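Local coordinates for oligogalacturonate-specific porin kdgM (Dickeya dadantii, PDB 4FQE), which forms a monomeric outer-membrane porin that is specific for oligogalacturonides and is required for full virulence, at residues V1-R6 with L21-R26; N29-S34 with A64-K69; Y146-E151 with H174-S179. All coordinates share one frame; numbering follows the deposited sequence.

Contact 1: V1-R6 with L21-R26; sequences VSIDYR and LLISHR. With C8E ((hydroxyethyloxy)tri(ethyloxy)octane), chain G.
I3 overlaps I23 flank to flank: the two side chains lie side by side and point the same way, with I3 CG1 4.0 Å from I23 CG2. The other branch, I3 CG2, is anti to the backbone N, beside the carbonyl carbon, and meets L21 CG at 4.0 Å. V1 CG1 extends the row beyond I23, and at the other end L21 CD1 sits against Y5 CB and the edge of the Y5 ring. A detergent chain packs on this same face, its C4 3.5 Å from I3 CG2, consistent with a surface turned to the membrane. The strands belong to the first hairpin of a closed antiparallel barrel; their segment axes run 4.6 Å apart at 159°, and paired backbone bonds join S2 to S24 and D4 to L22. On the face that carries S2, D4, L22 and S24, the two serines make a polar bridge. Their hydroxyls, S2 OG and S24 OG, stand 3.8 Å apart and are linked by a water, which is 2.7 Å from S24 OG and also donates to L22 O at 2.8 Å. D4 OD1 turns to R20 and Y189. At the chain start V1 and H25 cross at about a right angle, and the terminal V1 N donates to H25 ND1 over 2.9 Å, tilted 16° from the imidazole plane.

Contact 2: N29-S34 with A64-K69; sequences NGFGLS and ASYVYK. With C8E ((hydroxyethyloxy)tri(ethyloxy)octane), chain H; OCT (N-octane), chain B; OCT (N-octane), chain C.
F31 lays its CB over the face of the Y66 ring, 4.1 Å from the ring centroid, at a non-hydrogen-bonded pair between neighbouring antiparallel strands of the porin barrel. CG, anti to the backbone N (chi1 -176°), lies beside its own carbonyl carbon and near S65 O. CD2 then meets Y66 CE1 at 3.7 Å, toward the rim of the tyrosine face, and also approaches the backbone S65 O at 3.4 Å, which CE2 stays near. On the other flank, F31 CD1 lies 4.0 Å from C8 of a bound octane, an atom that CE1 meets too, and at the tip CZ reaches A64 CB at 4.3 Å. The result is an edge-to-face pair, with the F31 and Y66 centroids 5.3 Å apart and the planes at 60°. Further along the same face L33 CD2 touches A64 CB, while L33 CD1 packs against both octanes. Polar ties brace the strand start: N29 OD1 accepts from F31 N at 2.8 Å in an Asx turn, and R26, from the adjoining strand, bonds to both G30 O and S65 OG. Where the pairing runs out, V67 N donates to G30 O across 2.9 Å, approaching from 36° out of the carbonyl plane.

Contact 3: Y146-E151 with H174-S179; sequences YTIGYE and HNVKLS. With C8E ((hydroxyethyloxy)tri(ethyloxy)octane), chain I.
Y146-E151 and H174-S179 run antiparallel at 169° with axes 4.7 Å apart, joined by six backbone hydrogen bonds in the regular pairs T147/S179, G149/K177 and E151/N175. This is a hairpin of the transmembrane beta barrel, and its two faces differ sharply. On the face with Y150 and V176, where detergent binds, consistent with the outside of the barrel, Y150 and H174 lie side by side and point the same way; CG of Y150 is anti to the backbone N (chi1 168°), and the phenol ends in a hydrogen bond of 2.8 Å between Y150 OH and H174 ND1, made at the edge of the imidazole. A detergent molecule passes both, its C11 3.6 Å from Y150 CE2 and its C14 over one face of the H174 ring. Beside them I148 CD1 touches V176 CG1 at 3.7 Å and also reaches L178 CB. The opposite face is polar and hydrated. A water links T147 OG1 to S179 OG, at 2.6 Å from the latter. N175 is held by E191 and R207 of the following strands; its ND2 also donates to a second water, which in turn donates to G149 O at 3.1 Å, so that this carbonyl accepts from both the water and K177 N.

Overall arrangement
From the N terminus the three contacts follow in series, none nested in or crossing another. Contact 1 closes the loop between strands 2-9 and 18-26. Contact 2 then closes the 29-residue excursion between its segments, on successive strands 31-40 and 57-69, and contact 3 the 22-residue one between 146-157 and 171-180, likewise successive. Contacts 1 and 2 are neighbours in the sheet, where strands 18-26 and 31-40 pair, with H25 N 3.0 Å from L33 O. Contact 3 lies about 18 Å, centre to centre, from contact 1 and about 23 Å from contact 2. Strands 186-195 and 205-215 lead on from it, and the latter bonds back to strand 2-9, closing the twelve-stranded barrel beside contact 1.

Contact 1: V1-R6 with L21-R26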
loop_
_atom_site.group_PDB
_atom_site.type_symbol
_atom_site.label_atom_id
_atom_site.label_comp_id
_atom_site.label_asym_id
_atom_site.label_seq_id
_atom_site.Cartn_x
_atom_site.Cartn_y
_atom_site.Cartn_z
ATOM N N VAL A 1 10.229 -7.251 -10.727
ATOM C CA VAL A 1 9.416 -8.069 -9.822
ATOM C C VAL A 1 9.938 -7.942 -8.396
ATOM O O VAL A 1 11.127 -8.032 -8.171
ATOM C CB VAL A 1 9.451 -9.568 -10.223
ATOM C CG1 VAL A 1 8.608 -10.381 -9.259
ATOM C CG2 VAL A 1 8.936 -9.766 -11.642
ATOM N N SER A 2 9.035 -7.710 -7.460
ATOM C CA SER A 2 9.347 -7.755 -6.070
ATOM C C SER A 2 8.397 -8.700 -5.305
ATOM O O SER A 2 7.274 -8.993 -5.736
ATOM C CB SER A 2 9.435 -6.332 -5.500
ATOM O OG SER A 2 8.175 -5.731 -5.422
ATOM N N ILE A 3 8.912 -9.250 -4.211
ATOM C CA ILE A 3 8.146 -10.083 -3.301
ATOM C C ILE A 3 8.301 -9.436 -1.912
ATOM O O ILE A 3 9.415 -9.139 -1.466
ATOM C CB ILE A 3 8.685 -11.523 -3.299
ATOM C CG1 ILE A 3 8.516 -12.160 -4.679
ATOM C CG2 ILE A 3 7.990 -12.387 -2.238
ATOM C CD1 ILE A 3 9.306 -13.449 -4.861
ATOM N N ASP A 4 7.177 -9.204 -1.259
ATOM C CA ASP A 4 7.126 -8.425 -0.053
ATOM C C ASP A 4 6.438 -9.295 0.983
ATOM O O ASP A 4 5.268 -9.623 0.852
ATOM C CB ASP A 4 6.367 -7.107 -0.309
ATOM C CG ASP A 4 6.378 -6.167 0.893
ATOM O OD1 ASP A 4 5.979 -6.551 1.998
ATOM O OD2 ASP A 4 6.688 -4.982 0.674
ATOM N N TYR A 5 7.182 -9.639 2.023
ATOM C CA TYR A 5 6.623 -10.274 3.185
ATOM C C TYR A 5 6.457 -9.287 4.337
ATOM O O TYR A 5 7.333 -8.462 4.582
ATOM C CB TYR A 5 7.546 -11.395 3.685
ATOM C CG TYR A 5 7.125 -11.850 5.073
ATOM C CD1 TYR A 5 5.967 -12.615 5.249
ATOM C CD2 TYR A 5 7.824 -11.453 6.203
ATOM C CE1 TYR A 5 5.566 -13.007 6.520
ATOM C CE2 TYR A 5 7.429 -11.834 7.481
ATOM C CZ TYR A 5 6.294 -12.611 7.622
ATOM O OH TYR A 5 5.914 -12.988 8.886
ATOM N N ARG A 6 5.331 -9.373 5.034
ATOM C CA ARG A 6 5.028 -8.433 6.114
ATOM C C ARG A 6 4.284 -9.154 7.241
ATOM O O ARG A 6 3.387 -9.960 6.983
ATOM C CB ARG A 6 4.193 -7.237 5.593
ATOM C CG ARG A 6 4.026 -6.111 6.598
ATOM C CD ARG A 6 3.243 -4.925 6.026
ATOM N NE ARG A 6 1.812 -5.234 5.953
ATOM C CZ ARG A 6 0.897 -4.507 5.316
ATOM N NH1 ARG A 6 1.232 -3.398 4.670
ATOM N NH2 ARG A 6 -0.381 -4.909 5.341
ATOM N N LEU A 21 2.016 -12.144 1.837
ATOM C CA LEU A 21 3.049 -12.183 0.844
ATOM C C LEU A 21 2.493 -11.548 -0.425
ATOM O O LEU A 21 1.520 -12.049 -0.943
ATOM C CB LEU A 21 3.430 -13.616 0.527
ATOM C CG LEU A 21 4.788 -13.724 -0.159
ATOM C CD1 LEU A 21 5.801 -13.554 0.966
ATOM C CD2 LEU A 21 4.988 -15.055 -0.916
ATOM N N LEU A 22 3.158 -10.505 -0.899
ATOM C CA LEU A 22 2.676 -9.643 -2.006
ATOM C C LEU A 22 3.741 -9.631 -3.068
ATOM O O LEU A 22 4.875 -9.213 -2.819
ATOM C CB LEU A 22 2.393 -8.220 -1.511
ATOM C CG LEU A 22 2.234 -7.071 -2.541
ATOM C CD1 LEU A 22 1.018 -7.289 -3.428
ATOM C CD2 LEU A 22 2.158 -5.731 -1.794
ATOM N N ILE A 23 3.368 -10.110 -4.258
ATOM C CA ILE A 23 4.255 -10.161 -5.383
ATOM C C ILE A 23 3.751 -9.183 -6.427
ATOM O O ILE A 23 2.573 -9.205 -6.758
ATOM C CB ILE A 23 4.228 -11.590 -5.997
ATOM C CG1 ILE A 23 4.421 -12.650 -4.913
ATOM C CG2 ILE A 23 5.300 -11.726 -7.063
ATOM C CD1 ILE A 23 3.974 -14.037 -5.428
ATOM N N SER A 24 4.634 -8.362 -6.972
ATOM C CA SER A 24 4.176 -7.356 -7.926
ATOM C C SER A 24 5.227 -6.956 -8.919
ATOM O O SER A 24 6.431 -7.214 -8.747
ATOM C CB SER A 24 3.636 -6.157 -7.165
ATOM O OG SER A 24 4.447 -5.802 -6.129
ATOM N N HIS A 25 4.773 -6.367 -10.009
ATOM C CA HIS A 25 5.690 -5.846 -10.997
ATOM C C HIS A 25 5.028 -4.679 -11.708
ATOM O O HIS A 25 3.809 -4.705 -11.932
ATOM C CB HIS A 25 6.129 -6.937 -11.945
ATOM C CG HIS A 25 7.074 -6.469 -13.021
ATOM N ND1 HIS A 25 8.377 -6.239 -12.785
ATOM C CD2 HIS A 25 6.852 -6.140 -14.360
ATOM C CE1 HIS A 25 8.975 -5.801 -13.913
ATOM N NE2 HIS A 25 8.045 -5.760 -14.885
ATOM N N ARG A 26 5.815 -3.642 -11.997
ATOM C CA ARG A 26 5.374 -2.536 -12.848
ATOM C C ARG A 26 6.258 -2.572 -14.079
ATOM O O ARG A 26 7.484 -2.532 -13.967
ATOM C CB ARG A 26 5.536 -1.212 -12.110
ATOM C CG ARG A 26 5.259 0.042 -12.913
ATOM C CD ARG A 26 3.808 0.446 -12.966
ATOM N NE ARG A 26 3.133 0.552 -11.677
ATOM C CZ ARG A 26 1.815 0.450 -11.498
ATOM N NH1 ARG A 26 0.987 0.206 -12.540
ATOM N NH2 ARG A 26 1.304 0.568 -10.270
HETATM C C1 C8E G . 8.593 -14.187 0.544
HETATM C C2 C8E G . 9.641 -13.702 1.519
HETATM C C3 C8E G . 10.195 -12.321 1.160
HETATM C C4 C8E G . 10.883 -12.304 -0.201
HETATM C C5 C8E G . 12.136 -13.180 -0.262
HETATM C C6 C8E G . 12.026 -14.333 -1.264
HETATM C C7 C8E G . 12.913 -14.102 -2.482
HETATM C C8 C8E G . 13.258 -15.412 -3.197
HETATM O O9 C8E G . 14.486 -15.312 -3.919
HETATM C C10 C8E G . 15.600 -15.434 -3.035
HETATM C C11 C8E G . 16.942 -15.376 -3.719
HETATM O O12 C8E G . 17.910 -14.851 -2.798
HETATM C C13 C8E G . 18.044 -15.557 -1.538
HETATM C C14 C8E G . 19.195 -16.549 -1.563
HETATM O O15 C8E G . 19.193 -17.278 -0.316
HETATM C C16 C8E G . 18.240 -18.338 -0.242
HETATM C C17 C8E G . 17.326 -18.256 0.954
HETATM O O18 C8E G . 16.171 -19.056 0.681
HETATM C C19 C8E G . 14.949 -18.534 1.178
HETATM C C20 C8E G . 14.051 -18.142 0.021
HETATM O O21 C8E G . 12.686 -18.336 0.414
HETATM O O HOH W 1 5.663 -6.707 -3.863
#

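Contact 2: N29-S34 with A64-K69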
loop_
_atom_site.group_PDB
_atom_site.type_symbol
_atom_site.label_atom_id
_atom_site.label_comp_id
_atom_site.label_asym_id
_atom_site.label_seq_id
_atom_site.Cartn_x
_atom_site.Cartn_y
_atom_site.Cartn_z
ATOM N N ASN A 29 6.091 0.232 -19.605
ATOM C CA ASN A 29 4.923 0.852 -20.238
ATOM C C ASN A 29 3.894 1.435 -19.260
ATOM O O ASN A 29 2.929 2.063 -19.697
ATOM C CB ASN A 29 4.215 -0.137 -21.206
ATOM C CG ASN A 29 3.723 -1.408 -20.518
ATOM O OD1 ASN A 29 3.266 -1.394 -19.376
ATOM N ND2 ASN A 29 3.841 -2.528 -21.224
ATOM N N GLY A 30 4.049 1.182 -17.964
ATOM C CA GLY A 30 3.122 1.704 -16.971
ATOM C C GLY A 30 2.143 0.673 -16.428
ATOM O O GLY A 30 1.509 0.913 -15.409
ATOM N N PHE A 31 2.008 -0.469 -17.102
ATOM C CA PHE A 31 1.061 -1.501 -16.648
ATOM C C PHE A 31 1.627 -2.200 -15.423
ATOM O O PHE A 31 2.837 -2.467 -15.379
ATOM C CB PHE A 31 0.812 -2.526 -17.736
ATOM C CG PHE A 31 -0.239 -3.560 -17.367
ATOM C CD1 PHE A 31 0.103 -4.883 -17.150
ATOM C CD2 PHE A 31 -1.574 -3.188 -17.246
ATOM C CE1 PHE A 31 -0.877 -5.817 -16.803
ATOM C CE2 PHE A 31 -2.555 -4.119 -16.923
ATOM C CZ PHE A 31 -2.208 -5.420 -16.692
ATOM N N GLY A 32 0.773 -2.448 -14.429
ATOM C CA GLY A 32 1.228 -3.125 -13.206
ATOM C C GLY A 32 0.255 -4.198 -12.818
ATOM O O GLY A 32 -0.935 -4.083 -13.130
ATOM N N LEU A 33 0.775 -5.209 -12.119
ATOM C CA LEU A 33 0.013 -6.366 -11.691
ATOM C C LEU A 33 0.572 -6.799 -10.360
ATOM O O LEU A 33 1.788 -6.857 -10.217
ATOM C CB LEU A 33 0.244 -7.526 -12.662
ATOM C CG LEU A 33 -0.909 -8.299 -13.268
ATOM C CD1 LEU A 33 -0.386 -9.685 -13.628
ATOM C CD2 LEU A 33 -2.148 -8.398 -12.371
ATOM N N SER A 34 -0.290 -7.143 -9.419
ATOM C CA SER A 34 0.168 -7.721 -8.161
ATOM C C SER A 34 -0.757 -8.831 -7.718
ATOM O O SER A 34 -1.911 -8.872 -8.129
ATOM C CB SER A 34 0.276 -6.639 -7.083
ATOM O OG SER A 34 -0.983 -6.150 -6.678
ATOM N N ALA A 64 -4.688 -4.956 -10.882
ATOM C CA ALA A 64 -4.141 -4.493 -12.163
ATOM C C ALA A 64 -4.289 -2.974 -12.247
ATOM O O ALA A 64 -5.263 -2.422 -11.768
ATOM C CB ALA A 64 -4.870 -5.168 -13.327
ATOM N N SER A 65 -3.284 -2.294 -12.797
ATOM C CA SER A 65 -3.294 -0.840 -12.921
ATOM C C SER A 65 -2.430 -0.363 -14.073
ATOM O O SER A 65 -1.590 -1.089 -14.595
ATOM C CB SER A 65 -2.805 -0.144 -11.634
ATOM O OG SER A 65 -1.527 -0.643 -11.237
ATOM N N TYR A 66 -2.654 0.900 -14.451
ATOM C CA TYR A 66 -1.775 1.617 -15.382
ATOM C C TYR A 66 -1.328 2.913 -14.680
ATOM O O TYR A 66 -2.164 3.645 -14.162
ATOM C CB TYR A 66 -2.521 1.966 -16.685
ATOM C CG TYR A 66 -2.125 1.168 -17.919
ATOM C CD1 TYR A 66 -2.993 0.198 -18.469
ATOM C CD2 TYR A 66 -0.887 1.359 -18.539
ATOM C CE1 TYR A 66 -2.643 -0.550 -19.592
ATOM C CE2 TYR A 66 -0.514 0.592 -19.649
ATOM C CZ TYR A 66 -1.405 -0.348 -20.183
ATOM O OH TYR A 66 -1.057 -1.089 -21.293
ATOM N N VAL A 67 -0.037 3.231 -14.695
ATOM C CA VAL A 67 0.377 4.563 -14.303
ATOM C C VAL A 67 0.591 5.371 -15.571
ATOM O O VAL A 67 1.407 5.009 -16.410
ATOM C CB VAL A 67 1.669 4.601 -13.469
ATOM C CG1 VAL A 67 2.003 6.057 -13.146
ATOM C CG2 VAL A 67 1.533 3.816 -12.154
ATOM N N TYR A 68 -0.159 6.454 -15.695
ATOM C CA TYR A 68 -0.069 7.363 -16.852
ATOM C C TYR A 68 0.660 8.631 -16.412
ATOM O O TYR A 68 0.135 9.391 -15.596
ATOM C CB TYR A 68 -1.481 7.698 -17.346
ATOM C CG TYR A 68 -2.263 6.478 -17.895
ATOM C CD1 TYR A 68 -1.876 5.849 -19.090
ATOM C CD2 TYR A 68 -3.389 5.968 -17.229
ATOM C CE1 TYR A 68 -2.573 4.760 -19.593
ATOM C CE2 TYR A 68 -4.101 4.859 -17.735
ATOM C CZ TYR A 68 -3.694 4.273 -18.915
ATOM O OH TYR A 68 -4.378 3.194 -19.434
ATOM N N LYS A 69 1.862 8.852 -16.932
ATOM C CA LYS A 69 2.680 10.005 -16.517
ATOM C C LYS A 69 2.493 11.155 -17.484
ATOM O O LYS A 69 2.820 11.035 -18.652
ATOM C CB LYS A 69 4.161 9.628 -16.422
ATOM C CG LYS A 69 4.411 8.440 -15.497
ATOM C CD LYS A 69 5.902 8.173 -15.380
ATOM C CE LYS A 69 6.258 7.207 -14.255
ATOM N NZ LYS A 69 5.818 7.704 -12.933
HETATM C C1 C8E H . -12.393 4.841 -8.110
HETATM C C2 C8E H . -13.289 4.856 -9.322
HETATM C C3 C8E H . -12.580 5.592 -10.448
HETATM C C4 C8E H . -11.292 4.887 -10.855
HETATM C C5 C8E H . -11.389 4.257 -12.230
HETATM C C6 C8E H . -12.051 2.892 -12.122
HETATM C C7 C8E H . -11.048 1.755 -12.236
HETATM C C8 C8E H . -11.756 0.417 -12.441
HETATM O O9 C8E H . -11.887 0.138 -13.838
HETATM C C10 C8E H . -12.588 -1.079 -14.117
HETATM C C11 C8E H . -11.959 -1.759 -15.335
HETATM O O12 C8E H . -11.090 -2.826 -14.957
HETATM C C13 C8E H . -10.092 -3.160 -15.929
HETATM C C14 C8E H . -8.830 -2.321 -15.712
HETATM O O15 C8E H . -7.636 -3.116 -15.664
HETATM C C16 C8E H . -6.495 -2.556 -16.340
HETATM C C17 C8E H . -5.770 -1.498 -15.515
HETATM O O18 C8E H . -6.264 -0.192 -15.843
HETATM C C19 C8E H . -7.047 0.407 -14.813
HETATM C C20 C8E H . -8.354 0.947 -15.376
HETATM O O21 C8E H . -9.462 0.541 -14.566
HETATM C C1 OCT B . -2.485 -13.387 -11.140
HETATM C C2 OCT B . -1.602 -12.151 -11.057
HETATM C C3 OCT B . -0.155 -12.531 -10.728
HETATM C C4 OCT B . 0.754 -11.327 -10.442
HETATM C C5 OCT B . 2.237 -11.688 -10.509
HETATM C C6 OCT B . 3.128 -10.443 -10.573
HETATM C C7 OCT B . 4.288 -10.636 -11.539
HETATM C C8 OCT B . 3.832 -10.430 -12.963
HETATM C C1 OCT C . -0.230 -14.216 -14.921
HETATM C C2 OCT C . 1.011 -14.322 -15.781
HETATM C C3 OCT C . 1.661 -12.957 -15.991
HETATM C C4 OCT C . 0.635 -11.963 -16.531
HETATM C C5 OCT C . 1.287 -10.767 -17.218
HETATM C C6 OCT C . 0.323 -10.129 -18.215
HETATM C C7 OCT C . 1.109 -9.358 -19.255
HETATM C C8 OCT C . 1.787 -8.179 -18.597
#

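Contact 3: Y146-E151 with H174-S179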
loop_
_atom_site.group_PDB
_atom_site.type_symbol
_atom_site.label_atom_id
_atom_site.label_comp_id
_atom_site.label_asym_id
_atom_site.label_seq_id
_atom_site.Cartn_x
_atom_site.Cartn_y
_atom_site.Cartn_z
ATOM N N TYR A 146 17.273 5.648 2.598
ATOM C CA TYR A 146 16.123 5.716 3.494
ATOM C C TYR A 146 14.896 6.384 2.895
ATOM O O TYR A 146 14.997 7.362 2.133
ATOM C CB TYR A 146 16.486 6.464 4.762
ATOM C CG TYR A 146 17.450 5.742 5.605
ATOM C CD1 TYR A 146 17.010 4.818 6.549
ATOM C CD2 TYR A 146 18.809 5.963 5.472
ATOM C CE1 TYR A 146 17.909 4.140 7.343
ATOM C CE2 TYR A 146 19.714 5.294 6.272
ATOM C CZ TYR A 146 19.263 4.392 7.209
ATOM O OH TYR A 146 20.156 3.720 8.002
ATOM N N THR A 147 13.724 5.877 3.272
ATOM C CA THR A 147 12.487 6.564 2.983
ATOM C C THR A 147 11.644 6.639 4.228
ATOM O O THR A 147 11.404 5.610 4.899
ATOM C CB THR A 147 11.694 5.861 1.861
ATOM O OG1 THR A 147 12.516 5.788 0.694
ATOM C CG2 THR A 147 10.402 6.613 1.546
ATOM N N ILE A 148 11.189 7.847 4.555
ATOM C CA ILE A 148 10.182 7.995 5.620
ATOM C C ILE A 148 8.865 8.401 4.941
ATOM O O ILE A 148 8.841 9.330 4.108
ATOM C CB ILE A 148 10.633 8.991 6.719
ATOM C CG1 ILE A 148 9.655 9.037 7.920
ATOM C CG2 ILE A 148 10.804 10.409 6.159
ATOM C CD1 ILE A 148 9.837 7.967 8.996
ATOM N N GLY A 149 7.784 7.713 5.293
ATOM C CA GLY A 149 6.464 7.973 4.716
ATOM C C GLY A 149 5.384 8.188 5.745
ATOM O O GLY A 149 5.300 7.421 6.715
ATOM N N TYR A 150 4.577 9.232 5.574
ATOM C CA TYR A 150 3.390 9.447 6.407
ATOM C C TYR A 150 2.168 9.183 5.520
ATOM O O TYR A 150 2.136 9.605 4.377
ATOM C CB TYR A 150 3.316 10.859 6.978
ATOM C CG TYR A 150 1.963 11.215 7.595
ATOM C CD1 TYR A 150 1.147 12.159 7.015
ATOM C CD2 TYR A 150 1.484 10.555 8.732
ATOM C CE1 TYR A 150 -0.099 12.471 7.541
ATOM C CE2 TYR A 150 0.246 10.873 9.276
ATOM C CZ TYR A 150 -0.537 11.850 8.671
ATOM O OH TYR A 150 -1.754 12.202 9.190
ATOM N N GLU A 151 1.198 8.479 6.071
ATOM C CA GLU A 151 -0.026 8.093 5.370
ATOM C C GLU A 151 -1.194 8.405 6.284
ATOM O O GLU A 151 -1.201 8.045 7.481
ATOM C CB GLU A 151 -0.014 6.607 5.041
ATOM C CG GLU A 151 -1.281 6.153 4.322
ATOM C CD GLU A 151 -1.209 4.699 3.880
ATOM O OE1 GLU A 151 -0.315 4.369 3.068
ATOM O OE2 GLU A 151 -2.082 3.915 4.322
ATOM N N HIS A 174 -3.579 7.008 10.980
ATOM C CA HIS A 174 -2.290 7.662 10.786
ATOM C C HIS A 174 -1.219 6.608 10.780
ATOM O O HIS A 174 -1.151 5.760 11.698
ATOM C CB HIS A 174 -2.026 8.621 11.913
ATOM C CG HIS A 174 -3.030 9.751 12.037
ATOM N ND1 HIS A 174 -2.933 10.883 11.317
ATOM C CD2 HIS A 174 -4.119 9.917 12.886
ATOM C CE1 HIS A 174 -3.950 11.718 11.645
ATOM N NE2 HIS A 174 -4.670 11.127 12.613
ATOM N N ASN A 175 -0.388 6.605 9.757
ATOM C CA ASN A 175 0.659 5.612 9.658
ATOM C C ASN A 175 1.998 6.218 9.273
ATOM O O ASN A 175 2.063 7.133 8.419
ATOM C CB ASN A 175 0.245 4.523 8.660
ATOM C CG ASN A 175 1.023 3.240 8.847
ATOM O OD1 ASN A 175 0.809 2.508 9.815
ATOM N ND2 ASN A 175 1.838 2.899 7.857
ATOM N N VAL A 176 3.052 5.752 9.948
ATOM C CA VAL A 176 4.427 6.105 9.604
ATOM C C VAL A 176 5.249 4.867 9.240
ATOM O O VAL A 176 5.307 3.889 9.987
ATOM C CB VAL A 176 5.102 6.824 10.776
ATOM C CG1 VAL A 176 6.500 7.258 10.387
ATOM C CG2 VAL A 176 4.261 8.007 11.239
ATOM N N LYS A 177 5.905 4.920 8.094
ATOM C CA LYS A 177 6.680 3.799 7.586
ATOM C C LYS A 177 8.091 4.299 7.374
ATOM O O LYS A 177 8.305 5.417 6.853
ATOM C CB LYS A 177 6.131 3.309 6.246
ATOM C CG LYS A 177 6.910 2.161 5.596
ATOM C CD LYS A 177 6.272 1.744 4.251
ATOM C CE LYS A 177 6.624 0.347 3.770
ATOM N NZ LYS A 177 6.137 0.049 2.363
ATOM N N LEU A 178 9.058 3.491 7.794
ATOM C CA LEU A 178 10.455 3.787 7.543
ATOM C C LEU A 178 11.085 2.590 6.835
ATOM O O LEU A 178 11.048 1.472 7.333
ATOM C CB LEU A 178 11.162 4.076 8.884
ATOM C CG LEU A 178 12.675 4.256 8.839
ATOM C CD1 LEU A 178 13.047 5.514 8.042
ATOM C CD2 LEU A 178 13.230 4.335 10.251
ATOM N N SER A 179 11.644 2.819 5.658
ATOM C CA SER A 179 12.244 1.757 4.881
ATOM C C SER A 179 13.724 2.071 4.616
ATOM O O SER A 179 14.117 3.222 4.545
ATOM C CB SER A 179 11.419 1.550 3.577
ATOM O OG SER A 179 11.825 2.431 2.564
HETATM C C1 C8E I . 9.016 14.892 4.989
HETATM C C2 C8E I . 7.658 14.494 5.538
HETATM C C3 C8E I . 7.487 12.978 5.699
HETATM C C4 C8E I . 7.836 12.494 7.109
HETATM C C5 C8E I . 6.642 12.441 8.062
HETATM C C6 C8E I . 6.833 11.382 9.149
HETATM C C7 C8E I . 6.340 11.812 10.528
HETATM C C8 C8E I . 4.861 12.177 10.494
HETATM O O9 C8E I . 4.254 11.967 11.774
HETATM C C10 C8E I . 2.863 12.299 11.810
HETATM C C11 C8E I . 2.119 11.069 12.296
HETATM O O12 C8E I . 1.132 11.436 13.252
HETATM C C13 C8E I . 0.792 10.314 14.061
HETATM C C14 C8E I . -0.282 10.730 15.044
HETATM O O15 C8E I . -0.481 9.660 15.976
HETATM C C16 C8E I . -1.855 9.509 16.310
HETATM C C17 C8E I . -2.052 9.766 17.790
HETATM O O18 C8E I . -3.261 9.117 18.189
HETATM C C19 C8E I . -3.492 9.245 19.594
HETATM C C20 C8E I . -2.900 8.037 20.310
HETATM O O21 C8E I . -3.900 7.028 20.509
HETATM O O HOH W 2 13.934 3.087 1.225
HETATM O O HOH W 3 2.985 5.343 6.311
#